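PDB 6CPY: GRMZM2G135359 pseudokinase from Zea mays, which is a receptor-like pseudokinase, a predicted membrane protein whose kinase-like domain, the part crystallised here without nucleotide, may bind ATP, catalysis being doubtful. Local coordinates for residues Glu138-Ile150 and Asp261-Leu275. Sequence-based numbering, arbitrary orientation.
Sequences EAEKLDWMARLRI and DPSIGFFPEDTARAL
The loop before helix 144-150 runs against the 3-10 turn 262-264, with D143 and I264 CA atoms 4.7 Å apart, while the axes of helices 144-150 and 269-275 approach to 13.0 Å, their N-to-C directions 28° apart. W144 spans that distance: CG anti to the backbone N (chi1 -179°) sends the indole across to the second helix. P268 CD sits over the five-membered ring, 3.4 Å from its centroid, and F267 CB over the six-membered ring on the same face, both CH-pi contacts; L148 CD1 backs the opposite face. T271 CG2 meets the indole edge, and L275 CD1 lies 3.9 Å from both W144 CH2 and L148 CD1. A water accepts from W144 N and donates to I264 O and F266 O. These helices belong to the helical C-lobe of the protein kinase fold, where helix 293-304 also touches L148, T271 and L275. One turn on from W144, the buried R147 guanidinium grips D261 OD2 end-on in a salt bridge, NH1 nearly straight at 2.9 Å and NH2 more bent, the two planes 74° apart. NE and NH2 both hold L142 O, NE at 2.8 Å, and NH1 also reaches I228 O, so bonds around its rim fix the group's rotation. I264 CG1 lies over the centre of one guanidinium face, 3.3 Å from R147 CZ. A leucine in place of R147 would probably strand the D261 carboxylate without its countercharge and L142 O without its donors. D261 OD1 accepts from S263 N, an Asx turn, and D143 OD1 caps helix 144-150 through A146 N.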
loop_
_atom_site.group_PDB
_atom_site.type_symbol
_atom_site.label_atom_id
_atom_site.label_comp_id
_atom_site.label_asym_id
_atom_site.label_seq_id
_atom_site.Cartn_x
_atom_site.Cartn_y
_atom_site.Cartn_z
ATOM N N GLU A 138 -6.579 18.462 -10.568
ATOM C CA GLU A 138 -7.836 18.754 -9.881
ATOM C C GLU A 138 -7.871 18.247 -8.434
ATOM O O GLU A 138 -8.809 18.564 -7.699
ATOM C CB GLU A 138 -9.006 18.176 -10.667
ATOM N N ALA A 139 -6.867 17.463 -8.030
ATOM C CA ALA A 139 -6.815 16.899 -6.675
ATOM C C ALA A 139 -6.277 17.896 -5.645
ATOM O O ALA A 139 -5.464 18.765 -5.969
ATOM C CB ALA A 139 -5.975 15.630 -6.662
ATOM N N GLU A 140 -6.740 17.754 -4.404
ATOM C CA GLU A 140 -6.325 18.632 -3.310
ATOM C C GLU A 140 -4.847 18.421 -2.980
ATOM O O GLU A 140 -4.403 17.283 -2.780
ATOM C CB GLU A 140 -7.171 18.383 -2.060
ATOM C CG GLU A 140 -6.963 19.412 -0.958
ATOM C CD GLU A 140 -7.649 19.040 0.341
ATOM O OE1 GLU A 140 -8.634 18.272 0.306
ATOM O OE2 GLU A 140 -7.204 19.524 1.402
ATOM N N LYS A 141 -4.100 19.522 -2.931
ATOM C CA LYS A 141 -2.669 19.475 -2.640
ATOM C C LYS A 141 -2.421 19.334 -1.144
ATOM O O LYS A 141 -3.221 19.779 -0.314
ATOM C CB LYS A 141 -1.947 20.709 -3.202
ATOM C CG LYS A 141 -2.037 20.854 -4.723
ATOM C CD LYS A 141 -1.408 19.676 -5.468
ATOM C CE LYS A 141 -1.927 19.532 -6.898
ATOM N NZ LYS A 141 -2.006 18.095 -7.308
ATOM N N LEU A 142 -1.298 18.703 -0.821
ATOM C CA LEU A 142 -0.954 18.341 0.549
ATOM C C LEU A 142 0.108 19.309 1.080
ATOM O O LEU A 142 1.104 19.530 0.408
ATOM C CB LEU A 142 -0.406 16.916 0.543
ATOM C CG LEU A 142 -1.384 15.834 0.058
ATOM C CD1 LEU A 142 -0.624 14.567 -0.285
ATOM C CD2 LEU A 142 -2.439 15.562 1.113
ATOM N N ASP A 143 -0.099 19.880 2.270
ATOM C CA ASP A 143 0.901 20.791 2.865
ATOM C C ASP A 143 2.061 20.046 3.545
ATOM O O ASP A 143 2.096 18.824 3.529
ATOM C CB ASP A 143 0.247 21.810 3.805
ATOM C CG ASP A 143 -0.373 21.190 5.054
ATOM O OD1 ASP A 143 -0.174 19.990 5.361
ATOM O OD2 ASP A 143 -1.090 21.946 5.736
ATOM N N TRP A 144 3.018 20.786 4.111
ATOM C CA TRP A 144 4.197 20.176 4.711
ATOM C C TRP A 144 3.862 19.130 5.774
ATOM O O TRP A 144 4.354 18.010 5.714
ATOM C CB TRP A 144 5.117 21.257 5.296
ATOM C CG TRP A 144 6.340 20.719 5.901
ATOM C CD1 TRP A 144 6.640 20.643 7.225
ATOM C CD2 TRP A 144 7.449 20.170 5.203
ATOM N NE1 TRP A 144 7.885 20.088 7.397
ATOM C CE2 TRP A 144 8.397 19.776 6.167
ATOM C CE3 TRP A 144 7.735 19.974 3.852
ATOM C CZ2 TRP A 144 9.619 19.213 5.817
ATOM C CZ3 TRP A 144 8.941 19.404 3.509
ATOM C CH2 TRP A 144 9.865 19.025 4.485
ATOM N N MET A 145 3.005 19.481 6.736
ATOM C CA MET A 145 2.716 18.567 7.839
ATOM C C MET A 145 1.966 17.339 7.342
ATOM O O MET A 145 2.227 16.233 7.800
ATOM C CB MET A 145 1.934 19.262 8.964
ATOM C CG MET A 145 2.757 20.282 9.742
ATOM S SD MET A 145 4.322 19.623 10.336
ATOM C CE MET A 145 3.741 18.202 11.260
ATOM N N ALA A 146 1.045 17.536 6.406
ATOM C CA ALA A 146 0.358 16.408 5.783
ATOM C C ALA A 146 1.350 15.455 5.114
ATOM O O ALA A 146 1.260 14.237 5.287
ATOM C CB ALA A 146 -0.667 16.897 4.778
ATOM N N ARG A 147 2.314 16.010 4.382
ATOM C CA ARG A 147 3.321 15.190 3.727
ATOM C C ARG A 147 4.234 14.445 4.704
ATOM O O ARG A 147 4.605 13.317 4.453
ATOM C CB ARG A 147 4.115 16.011 2.728
ATOM C CG ARG A 147 3.228 16.492 1.600
ATOM C CD ARG A 147 3.998 16.943 0.386
ATOM N NE ARG A 147 3.132 17.761 -0.457
ATOM C CZ ARG A 147 3.363 18.056 -1.731
ATOM N NH1 ARG A 147 4.426 17.590 -2.370
ATOM N NH2 ARG A 147 2.512 18.845 -2.362
ATOM N N LEU A 148 4.602 15.083 5.811
ATOM C CA LEU A 148 5.399 14.416 6.823
ATOM C C LEU A 148 4.630 13.301 7.520
ATOM O O LEU A 148 5.180 12.237 7.756
ATOM C CB LEU A 148 5.953 15.426 7.838
ATOM C CG LEU A 148 7.354 15.932 7.445
ATOM C CD1 LEU A 148 7.470 16.354 5.991
ATOM C CD2 LEU A 148 7.762 17.067 8.373
ATOM N N ARG A 149 3.366 13.553 7.835
ATOM C CA ARG A 149 2.507 12.518 8.402
ATOM C C ARG A 149 2.375 11.305 7.494
ATOM O O ARG A 149 2.419 10.187 7.954
ATOM C CB ARG A 149 1.111 13.062 8.685
ATOM C CG ARG A 149 1.012 13.986 9.882
ATOM C CD ARG A 149 -0.278 13.707 10.638
ATOM N NE ARG A 149 -1.398 13.451 9.740
ATOM C CZ ARG A 149 -2.433 12.649 10.007
ATOM N NH1 ARG A 149 -2.527 11.983 11.158
ATOM N NH2 ARG A 149 -3.387 12.504 9.104
ATOM N N ILE A 150 2.201 11.542 6.201
ATOM C CA ILE A 150 2.098 10.464 5.235
ATOM C C ILE A 150 3.422 9.700 5.156
ATOM O O ILE A 150 3.448 8.476 5.236
ATOM C CB ILE A 150 1.680 11.009 3.854
ATOM C CG1 ILE A 150 0.205 11.451 3.903
ATOM C CG2 ILE A 150 1.932 9.973 2.759
ATOM C CD1 ILE A 150 -0.186 12.387 2.780
ATOM N N ASP A 261 8.801 20.649 -3.779
ATOM C CA ASP A 261 7.555 20.925 -4.479
ATOM C C ASP A 261 6.996 22.306 -4.117
ATOM O O ASP A 261 6.695 22.557 -2.962
ATOM C CB ASP A 261 6.527 19.836 -4.114
ATOM C CG ASP A 261 5.283 19.862 -4.992
ATOM O OD1 ASP A 261 5.043 20.863 -5.706
ATOM O OD2 ASP A 261 4.536 18.858 -4.933
ATOM N N PRO A 262 6.828 23.202 -5.106
ATOM C CA PRO A 262 6.201 24.508 -4.788
ATOM C C PRO A 262 4.783 24.425 -4.202
ATOM O O PRO A 262 4.399 25.274 -3.387
ATOM C CB PRO A 262 6.184 25.241 -6.143
ATOM C CG PRO A 262 7.182 24.538 -6.985
ATOM C CD PRO A 262 7.247 23.112 -6.513
ATOM N N SER A 263 4.027 23.388 -4.555
ATOM C CA SER A 263 2.653 23.243 -4.055
ATOM C C SER A 263 2.557 22.938 -2.550
ATOM O O SER A 263 1.471 22.990 -1.978
ATOM C CB SER A 263 1.891 22.177 -4.862
ATOM O OG SER A 263 2.420 20.881 -4.655
ATOM N N ILE A 264 3.684 22.590 -1.921
ATOM C CA ILE A 264 3.738 22.417 -0.463
ATOM C C ILE A 264 3.430 23.706 0.288
ATOM O O ILE A 264 2.838 23.677 1.374
ATOM C CB ILE A 264 5.128 21.900 -0.047
ATOM C CG1 ILE A 264 5.211 20.408 -0.360
ATOM C CG2 ILE A 264 5.438 22.165 1.427
ATOM C CD1 ILE A 264 6.618 19.860 -0.388
ATOM N N GLY A 265 3.847 24.825 -0.290
ATOM C CA GLY A 265 3.865 26.089 0.414
ATOM C C GLY A 265 5.120 26.192 1.266
ATOM O O GLY A 265 6.193 25.733 0.868
ATOM N N PHE A 266 4.994 26.778 2.456
ATOM C CA PHE A 266 6.175 26.995 3.300
ATOM C C PHE A 266 6.691 25.679 3.844
ATOM O O PHE A 266 5.913 24.754 4.077
ATOM C CB PHE A 266 5.863 27.951 4.441
ATOM C CG PHE A 266 5.621 29.360 3.993
ATOM C CD1 PHE A 266 6.635 30.089 3.382
ATOM C CD2 PHE A 266 4.385 29.968 4.197
ATOM C CE1 PHE A 266 6.424 31.393 2.978
ATOM C CE2 PHE A 266 4.165 31.280 3.795
ATOM C CZ PHE A 266 5.192 31.995 3.190
ATOM N N PHE A 267 8.010 25.589 4.012
ATOM C CA PHE A 267 8.637 24.418 4.622
ATOM C C PHE A 267 9.892 24.798 5.431
ATOM O O PHE A 267 10.534 25.798 5.130
ATOM C CB PHE A 267 8.971 23.364 3.546
ATOM C CG PHE A 267 10.099 23.739 2.621
ATOM C CD1 PHE A 267 11.413 23.409 2.928
ATOM C CD2 PHE A 267 9.846 24.396 1.420
ATOM C CE1 PHE A 267 12.449 23.735 2.068
ATOM C CE2 PHE A 267 10.878 24.741 0.566
ATOM C CZ PHE A 267 12.183 24.407 0.884
ATOM N N PRO A 268 10.232 23.997 6.453
ATOM C CA PRO A 268 11.435 24.215 7.245
ATOM C C PRO A 268 12.651 23.631 6.539
ATOM O O PRO A 268 12.705 22.440 6.224
ATOM C CB PRO A 268 11.134 23.494 8.559
ATOM C CG PRO A 268 10.149 22.427 8.196
ATOM C CD PRO A 268 9.462 22.836 6.929
ATOM N N GLU A 269 13.617 24.499 6.298
ATOM C CA GLU A 269 14.732 24.202 5.423
ATOM C C GLU A 269 15.583 23.018 5.908
ATOM O O GLU A 269 15.941 22.113 5.141
ATOM C CB GLU A 269 15.569 25.472 5.383
ATOM C CG GLU A 269 16.589 25.530 4.314
ATOM C CD GLU A 269 17.529 26.688 4.560
ATOM O OE1 GLU A 269 17.072 27.765 5.026
ATOM O OE2 GLU A 269 18.719 26.487 4.326
ATOM N N ASP A 270 15.890 23.004 7.190
ATOM C CA ASP A 270 16.792 21.984 7.708
ATOM C C ASP A 270 16.131 20.621 7.859
ATOM O O ASP A 270 16.793 19.597 7.730
ATOM C CB ASP A 270 17.414 22.450 9.004
ATOM C CG ASP A 270 18.421 23.574 8.774
ATOM O OD1 ASP A 270 19.058 23.595 7.696
ATOM O OD2 ASP A 270 18.534 24.440 9.643
ATOM N N THR A 271 14.831 20.618 8.112
ATOM C CA THR A 271 14.062 19.369 8.098
ATOM C C THR A 271 14.030 18.764 6.701
ATOM O O THR A 271 14.210 17.552 6.523
ATOM C CB THR A 271 12.646 19.629 8.629
ATOM O OG1 THR A 271 12.757 20.286 9.889
ATOM C CG2 THR A 271 11.884 18.323 8.830
ATOM N N ALA A 272 13.824 19.609 5.704
ATOM C CA ALA A 272 13.883 19.160 4.327
ATOM C C ALA A 272 15.246 18.560 3.985
ATOM O O ALA A 272 15.318 17.482 3.391
ATOM C CB ALA A 272 13.526 20.285 3.388
ATOM N N ARG A 273 16.332 19.236 4.380
ATOM C CA ARG A 273 17.681 18.677 4.174
ATOM C C ARG A 273 17.838 17.293 4.756
ATOM O O ARG A 273 18.330 16.375 4.090
ATOM C CB ARG A 273 18.768 19.554 4.798
ATOM C CG ARG A 273 19.198 20.701 3.950
ATOM C CD ARG A 273 20.423 21.418 4.522
ATOM N NE ARG A 273 20.749 22.468 3.573
ATOM C CZ ARG A 273 20.307 23.715 3.623
ATOM N NH1 ARG A 273 19.563 24.146 4.640
ATOM N NH2 ARG A 273 20.646 24.558 2.661
ATOM N N ALA A 274 17.438 17.150 6.011
ATOM C CA ALA A 274 17.592 15.890 6.706
ATOM C C ALA A 274 16.781 14.790 5.991
ATOM O O ALA A 274 17.254 13.664 5.838
ATOM C CB ALA A 274 17.189 16.043 8.160
ATOM N N LEU A 275 15.574 15.115 5.530
ATOM C CA LEU A 275 14.756 14.110 4.821
ATOM C C LEU A 275 15.392 13.711 3.493
ATOM O O LEU A 275 15.332 12.536 3.098
ATOM C CB LEU A 275 13.334 14.618 4.597
ATOM C CG LEU A 275 12.538 14.734 5.904
ATOM C CD1 LEU A 275 11.262 15.530 5.673
ATOM C CD2 LEU A 275 12.215 13.360 6.480
HETATM O O HOH W 1 3.293 23.785 4.024
HETATM O O HOH W 2 1.992 18.231 -5.507
#